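Long-range contact in putative drug/sodium antiporter (Escherichia coli, PDB 4Z3N), which probably exports organic molecules such as the genotoxin colibactin across the cell membrane as a MATE-family antiporter: residues Y333-L345 against L381-Y395. Sequence-based numbering, arbitrary orientation.
Sequences YWAAVALAFSIVL and LALPFVAISLLASEY. With OLC ((2R)-2,3-dihydroxypropyl (9Z)-octadec-9-enoate), chain B; OLC ((2R)-2,3-dihydroxypropyl (9Z)-octadec-9-enoate), chain F.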
loop_
_atom_site.group_PDB
_atom_site.type_symbol
_atom_site.label_atom_id
_atom_site.label_comp_id
_atom_site.label_asym_id
_atom_site.label_seq_id
_atom_site.Cartn_x
_atom_site.Cartn_y
_atom_site.Cartn_z
ATOM N N TYR A 333 -12.640 13.661 -5.868
ATOM C CA TYR A 333 -11.560 13.801 -4.894
ATOM C C TYR A 333 -12.045 14.320 -3.528
ATOM O O TYR A 333 -11.755 13.714 -2.495
ATOM C CB TYR A 333 -10.484 14.720 -5.428
ATOM C CG TYR A 333 -9.546 15.193 -4.352
ATOM C CD1 TYR A 333 -8.479 14.408 -3.935
ATOM C CD2 TYR A 333 -9.735 16.427 -3.741
ATOM C CE1 TYR A 333 -7.645 14.835 -2.936
ATOM C CE2 TYR A 333 -8.899 16.861 -2.750
ATOM C CZ TYR A 333 -7.857 16.062 -2.347
ATOM O OH TYR A 333 -7.030 16.514 -1.353
ATOM N N TRP A 334 -12.800 15.421 -3.516
ATOM C CA TRP A 334 -13.305 15.977 -2.252
ATOM C C TRP A 334 -14.394 15.123 -1.582
ATOM O O TRP A 334 -14.547 15.199 -0.361
ATOM C CB TRP A 334 -13.821 17.404 -2.448
ATOM C CG TRP A 334 -12.744 18.386 -2.774
ATOM C CD1 TRP A 334 -12.506 18.952 -3.984
ATOM C CD2 TRP A 334 -11.740 18.904 -1.885
ATOM N NE1 TRP A 334 -11.419 19.792 -3.913
ATOM C CE2 TRP A 334 -10.933 19.790 -2.637
ATOM C CE3 TRP A 334 -11.449 18.713 -0.529
ATOM C CZ2 TRP A 334 -9.849 20.480 -2.084
ATOM C CZ3 TRP A 334 -10.364 19.404 0.024
ATOM C CH2 TRP A 334 -9.580 20.276 -0.759
ATOM N N ALA A 335 -15.141 14.321 -2.350
ATOM C CA ALA A 335 -16.054 13.328 -1.755
ATOM C C ALA A 335 -15.255 12.273 -0.961
ATOM O O ALA A 335 -15.569 11.942 0.203
ATOM C CB ALA A 335 -16.893 12.656 -2.828
ATOM N N ALA A 336 -14.221 11.753 -1.624
ATOM C CA ALA A 336 -13.249 10.846 -1.021
ATOM C C ALA A 336 -12.576 11.444 0.227
ATOM O O ALA A 336 -12.444 10.756 1.243
ATOM C CB ALA A 336 -12.193 10.462 -2.045
ATOM N N VAL A 337 -12.132 12.699 0.154
ATOM C CA VAL A 337 -11.477 13.304 1.317
ATOM C C VAL A 337 -12.483 13.373 2.480
ATOM O O VAL A 337 -12.130 13.093 3.627
ATOM C CB VAL A 337 -10.901 14.734 1.022
ATOM C CG1 VAL A 337 -10.539 15.426 2.318
ATOM C CG2 VAL A 337 -9.686 14.668 0.112
ATOM N N ALA A 338 -13.738 13.724 2.170
ATOM C CA ALA A 338 -14.782 13.788 3.184
ATOM C C ALA A 338 -14.994 12.422 3.848
ATOM O O ALA A 338 -15.050 12.326 5.072
ATOM C CB ALA A 338 -16.071 14.294 2.594
ATOM N N LEU A 339 -15.084 11.360 3.054
ATOM C CA LEU A 339 -15.227 10.021 3.639
ATOM C C LEU A 339 -14.016 9.612 4.471
ATOM O O LEU A 339 -14.160 9.224 5.641
ATOM C CB LEU A 339 -15.465 8.967 2.556
ATOM C CG LEU A 339 -16.785 9.108 1.814
ATOM C CD1 LEU A 339 -16.798 8.162 0.595
ATOM C CD2 LEU A 339 -17.976 8.882 2.770
ATOM N N ALA A 340 -12.837 9.700 3.855
ATOM C CA ALA A 340 -11.584 9.242 4.453
ATOM C C ALA A 340 -11.236 10.012 5.699
ATOM O O ALA A 340 -10.842 9.446 6.708
ATOM C CB ALA A 340 -10.445 9.345 3.451
ATOM N N PHE A 341 -11.360 11.317 5.625
ATOM C CA PHE A 341 -11.055 12.145 6.779
ATOM C C PHE A 341 -11.968 11.736 7.948
ATOM O O PHE A 341 -11.518 11.550 9.069
ATOM C CB PHE A 341 -11.227 13.630 6.420
ATOM C CG PHE A 341 -10.652 14.568 7.422
ATOM C CD1 PHE A 341 -11.333 14.867 8.583
ATOM C CD2 PHE A 341 -9.425 15.158 7.200
ATOM C CE1 PHE A 341 -10.789 15.739 9.504
ATOM C CE2 PHE A 341 -8.869 16.021 8.129
ATOM C CZ PHE A 341 -9.554 16.313 9.273
ATOM N N SER A 342 -13.253 11.561 7.661
ATOM C CA SER A 342 -14.243 11.348 8.697
ATOM C C SER A 342 -14.028 10.044 9.431
ATOM O O SER A 342 -14.007 10.013 10.659
ATOM C CB SER A 342 -15.651 11.386 8.104
ATOM O OG SER A 342 -16.051 12.721 7.889
ATOM N N ILE A 343 -13.900 8.964 8.673
ATOM C CA ILE A 343 -13.562 7.669 9.243
ATOM C C ILE A 343 -12.229 7.668 10.018
ATOM O O ILE A 343 -12.183 7.194 11.156
ATOM C CB ILE A 343 -13.500 6.607 8.147
ATOM C CG1 ILE A 343 -14.740 6.741 7.254
ATOM C CG2 ILE A 343 -13.301 5.207 8.762
ATOM C CD1 ILE A 343 -14.928 5.626 6.240
ATOM N N VAL A 344 -11.154 8.185 9.420
ATOM C CA VAL A 344 -9.855 8.108 10.080
ATOM C C VAL A 344 -9.814 8.966 11.358
ATOM O O VAL A 344 -9.142 8.601 12.330
ATOM C CB VAL A 344 -8.692 8.520 9.142
ATOM C CG1 VAL A 344 -7.405 8.692 9.931
ATOM C CG2 VAL A 344 -8.493 7.499 8.050
ATOM N N LEU A 345 -10.536 10.087 11.366
ATOM C CA LEU A 345 -10.601 10.921 12.560
ATOM C C LEU A 345 -11.190 10.150 13.764
ATOM O O LEU A 345 -10.639 10.190 14.886
ATOM C CB LEU A 345 -11.410 12.172 12.281
ATOM C CG LEU A 345 -11.696 13.077 13.482
ATOM C CD1 LEU A 345 -10.395 13.764 13.944
ATOM C CD2 LEU A 345 -12.818 14.094 13.148
ATOM N N LEU A 381 -3.895 12.813 15.552
ATOM C CA LEU A 381 -4.821 13.664 14.826
ATOM C C LEU A 381 -4.276 14.060 13.457
ATOM O O LEU A 381 -5.044 14.476 12.587
ATOM C CB LEU A 381 -5.160 14.914 15.642
ATOM C CG LEU A 381 -6.081 14.641 16.830
ATOM C CD1 LEU A 381 -6.257 15.864 17.725
ATOM C CD2 LEU A 381 -7.397 14.171 16.280
ATOM N N ALA A 382 -2.969 13.933 13.262
ATOM C CA ALA A 382 -2.394 14.199 11.951
ATOM C C ALA A 382 -2.911 13.180 10.943
ATOM O O ALA A 382 -3.089 13.505 9.772
ATOM C CB ALA A 382 -0.890 14.176 11.993
ATOM N N LEU A 383 -3.191 11.965 11.407
ATOM C CA LEU A 383 -3.531 10.871 10.503
ATOM C C LEU A 383 -4.649 11.195 9.494
ATOM O O LEU A 383 -4.483 10.933 8.305
ATOM C CB LEU A 383 -3.889 9.621 11.302
ATOM C CG LEU A 383 -2.655 8.849 11.787
ATOM C CD1 LEU A 383 -3.002 7.843 12.858
ATOM C CD2 LEU A 383 -1.966 8.141 10.635
ATOM N N PRO A 384 -5.776 11.767 9.951
ATOM C CA PRO A 384 -6.879 12.067 9.022
ATOM C C PRO A 384 -6.462 13.141 8.008
ATOM O O PRO A 384 -6.941 13.179 6.865
ATOM C CB PRO A 384 -7.996 12.565 9.943
ATOM C CG PRO A 384 -7.307 12.944 11.248
ATOM C CD PRO A 384 -6.137 12.028 11.355
ATOM N N PHE A 385 -5.524 13.986 8.421
ATOM C CA PHE A 385 -4.972 14.980 7.512
ATOM C C PHE A 385 -4.111 14.351 6.407
ATOM O O PHE A 385 -4.000 14.916 5.323
ATOM C CB PHE A 385 -4.173 16.012 8.305
ATOM C CG PHE A 385 -5.038 17.016 9.013
ATOM C CD1 PHE A 385 -5.440 16.795 10.317
ATOM C CD2 PHE A 385 -5.492 18.163 8.349
ATOM C CE1 PHE A 385 -6.260 17.699 10.963
ATOM C CE2 PHE A 385 -6.300 19.077 8.992
ATOM C CZ PHE A 385 -6.686 18.846 10.304
ATOM N N VAL A 386 -3.524 13.179 6.676
ATOM C CA VAL A 386 -2.793 12.414 5.671
ATOM C C VAL A 386 -3.687 12.114 4.450
ATOM O O VAL A 386 -3.207 12.051 3.312
ATOM C CB VAL A 386 -2.232 11.078 6.279
ATOM C CG1 VAL A 386 -1.504 10.223 5.223
ATOM C CG2 VAL A 386 -1.309 11.370 7.443
ATOM N N ALA A 387 -4.988 11.951 4.684
ATOM C CA ALA A 387 -5.926 11.655 3.600
ATOM C C ALA A 387 -5.906 12.725 2.522
ATOM O O ALA A 387 -6.082 12.437 1.340
ATOM C CB ALA A 387 -7.322 11.499 4.136
ATOM N N ILE A 388 -5.680 13.964 2.922
ATOM C CA ILE A 388 -5.792 15.065 1.974
ATOM C C ILE A 388 -4.719 14.977 0.889
ATOM O O ILE A 388 -5.033 15.017 -0.307
ATOM C CB ILE A 388 -5.739 16.427 2.708
ATOM C CG1 ILE A 388 -6.970 16.558 3.623
ATOM C CG2 ILE A 388 -5.728 17.570 1.704
ATOM C CD1 ILE A 388 -6.745 17.368 4.852
ATOM N N SER A 389 -3.461 14.814 1.291
ATOM C CA SER A 389 -2.379 14.683 0.318
ATOM C C SER A 389 -2.290 13.278 -0.303
ATOM O O SER A 389 -1.972 13.136 -1.488
ATOM C CB SER A 389 -1.050 15.055 0.954
ATOM O OG SER A 389 -0.637 14.031 1.825
ATOM N N LEU A 390 -2.591 12.239 0.473
ATOM C CA LEU A 390 -2.525 10.892 -0.085
ATOM C C LEU A 390 -3.585 10.615 -1.193
ATOM O O LEU A 390 -3.274 9.977 -2.200
ATOM C CB LEU A 390 -2.627 9.864 1.031
ATOM C CG LEU A 390 -2.405 8.437 0.538
ATOM C CD1 LEU A 390 -1.462 7.749 1.452
ATOM C CD2 LEU A 390 -3.708 7.639 0.439
ATOM N N LEU A 391 -4.815 11.102 -1.017
ATOM C CA LEU A 391 -5.830 11.039 -2.070
ATOM C C LEU A 391 -5.480 11.965 -3.248
ATOM O O LEU A 391 -5.735 11.628 -4.414
ATOM C CB LEU A 391 -7.220 11.382 -1.511
ATOM C CG LEU A 391 -7.819 10.354 -0.526
ATOM C CD1 LEU A 391 -9.129 10.845 0.127
ATOM C CD2 LEU A 391 -7.997 8.972 -1.190
ATOM N N ALA A 392 -4.889 13.122 -2.958
ATOM C CA ALA A 392 -4.373 13.969 -4.033
ATOM C C ALA A 392 -3.380 13.198 -4.915
ATOM O O ALA A 392 -3.374 13.374 -6.136
ATOM C CB ALA A 392 -3.724 15.234 -3.468
ATOM N N SER A 393 -2.552 12.342 -4.303
ATOM C CA SER A 393 -1.604 11.504 -5.060
ATOM C C SER A 393 -2.287 10.484 -5.973
ATOM O O SER A 393 -1.848 10.231 -7.089
ATOM C CB SER A 393 -0.663 10.757 -4.119
ATOM O OG SER A 393 0.356 11.623 -3.673
ATOM N N GLU A 394 -3.351 9.882 -5.461
ATOM C CA GLU A 394 -4.140 8.936 -6.215
ATOM C C GLU A 394 -4.739 9.620 -7.463
ATOM O O GLU A 394 -4.752 9.026 -8.545
ATOM C CB GLU A 394 -5.244 8.353 -5.323
ATOM C CG GLU A 394 -5.737 6.967 -5.731
ATOM C CD GLU A 394 -4.683 5.891 -5.497
ATOM O OE1 GLU A 394 -3.553 6.264 -5.107
ATOM O OE2 GLU A 394 -4.977 4.680 -5.691
ATOM N N TYR A 395 -5.217 10.859 -7.295
ATOM C CA TYR A 395 -5.822 11.642 -8.368
ATOM C C TYR A 395 -4.858 11.878 -9.550
ATOM O O TYR A 395 -5.220 11.714 -10.724
ATOM C CB TYR A 395 -6.326 12.991 -7.810
ATOM C CG TYR A 395 -6.983 13.900 -8.843
ATOM C CD1 TYR A 395 -6.218 14.754 -9.625
ATOM C CD2 TYR A 395 -8.357 13.898 -9.037
ATOM C CE1 TYR A 395 -6.785 15.576 -10.558
ATOM C CE2 TYR A 395 -8.940 14.724 -9.981
ATOM C CZ TYR A 395 -8.144 15.565 -10.745
ATOM O OH TYR A 395 -8.695 16.417 -11.696
HETATM C C18 OLC B . 1.321 6.505 4.008
HETATM C C10 OLC B . 1.321 10.912 11.617
HETATM C C9 OLC B . 1.421 9.594 11.886
HETATM C C17 OLC B . 1.188 7.034 5.422
HETATM C C11 OLC B . 2.113 11.543 10.488
HETATM C C8 OLC B . 1.386 9.123 13.331
HETATM C C24 OLC B . 9.194 11.978 9.550
HETATM C C16 OLC B . 1.967 8.325 5.540
HETATM C C12 OLC B . 2.980 10.530 9.752
HETATM C C7 OLC B . 1.422 7.609 13.437
HETATM C C15 OLC B . 1.765 8.945 6.917
HETATM C C13 OLC B . 2.899 10.780 8.245
HETATM C C6 OLC B . 2.827 7.084 13.211
HETATM C C14 OLC B . 3.083 9.518 7.421
HETATM C C5 OLC B . 3.836 7.881 14.011
HETATM C C4 OLC B . 5.221 7.716 13.402
HETATM C C3 OLC B . 5.174 7.952 11.906
HETATM C C2 OLC B . 6.552 8.222 11.332
HETATM C C21 OLC B . 6.970 11.062 8.894
HETATM C C1 OLC B . 6.436 9.091 10.086
HETATM C C22 OLC B . 8.185 11.844 8.424
HETATM O O19 OLC B . 5.452 9.043 9.361
HETATM O O25 OLC B . 10.494 11.762 9.041
HETATM O O23 OLC B . 8.793 11.171 7.339
HETATM O O20 OLC B . 7.392 10.083 9.827
HETATM C C18 OLC F . -3.832 22.618 8.014
HETATM C C10 OLC F . -11.502 22.933 2.417
HETATM C C9 OLC F . -12.619 22.680 1.701
HETATM C C17 OLC F . -4.182 22.411 6.549
HETATM C C11 OLC F . -10.607 21.802 2.895
HETATM C C8 OLC F . -12.512 22.506 0.194
HETATM C C16 OLC F . -5.666 22.133 6.389
HETATM C C12 OLC F . -9.173 22.283 2.997
HETATM C C7 OLC F . -13.868 22.590 -0.486
HETATM C C15 OLC F . -6.039 21.755 4.962
HETATM C C13 OLC F . -8.436 21.634 4.163
HETATM C C6 OLC F . -13.693 23.189 -1.860
HETATM C C14 OLC F . -7.265 22.529 4.530
#
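The ring of Phe341 takes Pro384 over one face: Pro384 CB stands 3.9 Å from the ring centroid and almost on the normal, a CH-pi contact. The same ring turns its edge, through CE2 and CZ, onto a face of Phe385; with centroids 5.1 Å apart and planes at 83°, this is a T-shaped pair. At the edge of Phe385 lies the acyl tail of a bound monoolein (OLC of chain F), which also passes over one face of Trp334, so the aromatic flank borders on lipid. The other face of Trp334 is taken by its neighbour Tyr333.

Tyr333 meets the second helix with its edge, close to the ring plane, at Ala392 N, the carbonyl carbon of Leu391 and Ile388 O. Having CG anti to the backbone N sends the phenol across the interface, where OH donates to Ile388 O at 2.7 Å. The donor sits 29° out of the carbonyl plane, and Ala392 N reaches Ile388 O from the opposite face, so one buried oxygen serves both the helix bond and the cross-helix bond.

Two knobs fit into holes: Tyr333 among Ile388, Leu391, Ala392 and Tyr395, and Leu391 among Tyr333, Ala336, Val337 and Ala340, its CD1 lying 3.8 Å from Ala336 CB. Small residues allow close approach, as Ala340 CB and Ala387 CB at 3.9 Å attest, and the axes of the two segments come within 8.1 Å. Beyond them, Val344 CG1 rests against Pro384 CD at 3.8 Å.

Segments 333-345 and 382-395 run nearly antiparallel, their axes at 159°, in helices 326-358 and 382-399. Helices 286-322 and 432-453 flank this membrane pair, and both segments belong to the second MatE repeat of the all-helical MATE transporter fold.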